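Local atomic coordinates of Serine/threonine-protein kinase-like protein ACR4 (Arabidopsis thaliana, PDB entry 7A0J), a protein that acts as a plasma-membrane receptor kinase that, paired with the CLE40 peptide, controls formative cell divisions in root meristems, its extracellular propeller domain being the part described here. Residues Gly41-Leu46 with Gln67-Gly72. Numbering follows the deposited sequence.
Sequences GTPGHL and QPYCWG. With EDO (1,2-ethanediol), chain G.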
loop_
_atom_site.group_PDB
_atom_site.type_symbol
_atom_site.label_atom_id
_atom_site.label_comp_id
_atom_site.label_asym_id
_atom_site.label_seq_id
_atom_site.Cartn_x
_atom_site.Cartn_y
_atom_site.Cartn_z
ATOM N N GLY A 41 12.288 -7.367 14.588
ATOM C CA GLY A 41 12.801 -7.877 13.302
ATOM C C GLY A 41 13.162 -6.764 12.325
ATOM O O GLY A 41 13.737 -7.083 11.267
ATOM N N THR A 42 12.846 -5.505 12.648
ATOM C CA THR A 42 13.082 -4.336 11.758
ATOM C C THR A 42 14.578 -4.206 11.486
ATOM O O THR A 42 15.365 -4.075 12.420
ATOM C CB THR A 42 12.522 -3.035 12.349
ATOM O OG1 THR A 42 11.128 -3.214 12.597
ATOM C CG2 THR A 42 12.726 -1.849 11.431
ATOM N N PRO A 43 15.018 -4.245 10.207
ATOM C CA PRO A 43 16.421 -4.005 9.871
ATOM C C PRO A 43 16.849 -2.582 10.261
ATOM O O PRO A 43 16.160 -1.645 9.893
ATOM C CB PRO A 43 16.491 -4.189 8.347
ATOM C CG PRO A 43 15.224 -4.937 7.983
ATOM C CD PRO A 43 14.199 -4.523 9.016
ATOM N N GLY A 44 17.958 -2.459 10.992
ATOM C CA GLY A 44 18.500 -1.170 11.467
ATOM C C GLY A 44 19.381 -0.495 10.426
ATOM O O GLY A 44 19.598 0.728 10.551
ATOM N N HIS A 45 19.870 -1.254 9.437
ATOM C CA HIS A 45 20.941 -0.829 8.495
ATOM C C HIS A 45 20.529 -1.006 7.023
ATOM O O HIS A 45 21.144 -0.327 6.178
ATOM C CB HIS A 45 22.240 -1.576 8.819
ATOM C CG HIS A 45 22.674 -1.436 10.241
ATOM N ND1 HIS A 45 23.479 -0.400 10.671
ATOM C CD2 HIS A 45 22.411 -2.188 11.332
ATOM C CE1 HIS A 45 23.700 -0.522 11.964
ATOM N NE2 HIS A 45 23.055 -1.612 12.395
ATOM N N LEU A 46 19.562 -1.878 6.710
ATOM C CA LEU A 46 19.065 -2.078 5.318
ATOM C C LEU A 46 18.258 -0.847 4.895
ATOM O O LEU A 46 17.369 -0.431 5.662
ATOM C CB LEU A 46 18.206 -3.346 5.229
ATOM C CG LEU A 46 18.939 -4.679 5.381
ATOM C CD1 LEU A 46 17.981 -5.841 5.167
ATOM C CD2 LEU A 46 20.113 -4.782 4.419
ATOM N N GLN A 67 15.057 -5.736 -4.538
ATOM C CA GLN A 67 14.287 -6.981 -4.275
ATOM C C GLN A 67 13.340 -6.735 -3.104
ATOM O O GLN A 67 13.646 -5.944 -2.214
ATOM C CB GLN A 67 15.232 -8.150 -3.991
ATOM C CG GLN A 67 16.104 -8.521 -5.181
ATOM C CD GLN A 67 16.850 -9.819 -4.991
ATOM O OE1 GLN A 67 17.203 -10.205 -3.878
ATOM N NE2 GLN A 67 17.105 -10.505 -6.095
ATOM N N PRO A 68 12.161 -7.397 -3.071
ATOM C CA PRO A 68 11.304 -7.361 -1.890
ATOM C C PRO A 68 12.013 -8.017 -0.695
ATOM O O PRO A 68 12.740 -8.974 -0.894
ATOM C CB PRO A 68 10.034 -8.130 -2.287
ATOM C CG PRO A 68 10.406 -8.910 -3.536
ATOM C CD PRO A 68 11.594 -8.205 -4.159
ATOM N N TYR A 69 11.812 -7.461 0.502
ATOM C CA TYR A 69 12.354 -7.976 1.786
ATOM C C TYR A 69 11.304 -7.773 2.881
ATOM O O TYR A 69 10.989 -6.608 3.201
ATOM C CB TYR A 69 13.666 -7.276 2.147
ATOM C CG TYR A 69 14.381 -7.870 3.334
ATOM C CD1 TYR A 69 15.252 -8.937 3.181
ATOM C CD2 TYR A 69 14.182 -7.377 4.615
ATOM C CE1 TYR A 69 15.914 -9.494 4.265
ATOM C CE2 TYR A 69 14.837 -7.920 5.709
ATOM C CZ TYR A 69 15.706 -8.983 5.534
ATOM O OH TYR A 69 16.361 -9.527 6.599
ATOM N N CYS A 70 10.773 -8.877 3.415
ATOM C CA CYS A 70 9.711 -8.891 4.454
ATOM C C CYS A 70 10.304 -9.313 5.802
ATOM O O CYS A 70 11.252 -10.120 5.816
ATOM C CB CYS A 70 8.570 -9.821 4.062
ATOM S SG CYS A 70 7.879 -9.453 2.428
ATOM N N TRP A 71 9.758 -8.770 6.892
ATOM C CA TRP A 71 10.087 -9.176 8.283
ATOM C C TRP A 71 8.803 -9.227 9.117
ATOM O O TRP A 71 7.806 -8.575 8.732
ATOM C CB TRP A 71 11.158 -8.259 8.887
ATOM C CG TRP A 71 10.772 -6.821 9.043
ATOM C CD1 TRP A 71 10.341 -6.213 10.185
ATOM C CD2 TRP A 71 10.845 -5.788 8.045
ATOM N NE1 TRP A 71 10.120 -4.882 9.965
ATOM C CE2 TRP A 71 10.419 -4.590 8.661
ATOM C CE3 TRP A 71 11.214 -5.756 6.694
ATOM C CZ2 TRP A 71 10.348 -3.382 7.969
ATOM C CZ3 TRP A 71 11.148 -4.560 6.014
ATOM C CH2 TRP A 71 10.719 -3.391 6.644
ATOM N N GLY A 72 8.838 -9.999 10.203
ATOM C CA GLY A 72 7.662 -10.390 10.999
ATOM C C GLY A 72 7.542 -11.900 11.062
ATOM O O GLY A 72 8.588 -12.579 11.024
HETATM C C1 EDO G . 18.127 -8.394 9.725
HETATM O O1 EDO G . 18.730 -8.252 8.457
HETATM C C2 EDO G . 16.736 -7.878 9.771
HETATM O O2 EDO G . 15.853 -8.545 8.889
#
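G41 and W71 bring the two backbones nearest, CA to CA 5.9 Å, whereas L46 and Y69 stand 9.6 Å apart, so the loop 41-46 diverges from strand 68-72 and the wider part is bridged by side chains and an ethanediol. Apolar packing on two rings carries the contact. The W71 indole takes most of it: P43 CD sits over one face, 3.8 Å from the centroid of the six-membered ring and 15° off its normal, and T42 CA lies over the five-membered ring at 3.9 Å, both CH-pi contacts, while G41 C touches W71 CD1. The indole reaches the loop with CG between backbone N and carbonyl carbon (chi1 63°). T42 OG1 lies 3.3 Å from W71 NE1 and is hydrogen-bonded to I38 O and L39 O within helix 36-41. An alanine in place of W71 would probably leave P43 and T42 without their aromatic platform and open a gap beneath them. Two residues earlier in the strand, L46 CD1 lies over one face of Y69, 4.0 Å from the ring centroid and offset toward the rim, while P43 CG meets Y69 CE2 obliquely at 3.8 Å. Y69 OH and ethanediol O2 share a hydrogen bond of 2.5 Å, with O2 at the ring edge, near its plane; the diol is probably from the crystallisation liquor. Strand 68-72 is the third of the antiparallel sheet 48-53, 57-62, 68-72, tied to its neighbour by the C59-C70 disulfide. The end of repeat 1 and the short link after it thus pack on the sheet of repeat 2; T42 and W71 also both touch V29 and C31 of strand 29-33, consistent with a junction between adjacent beta-propeller blades.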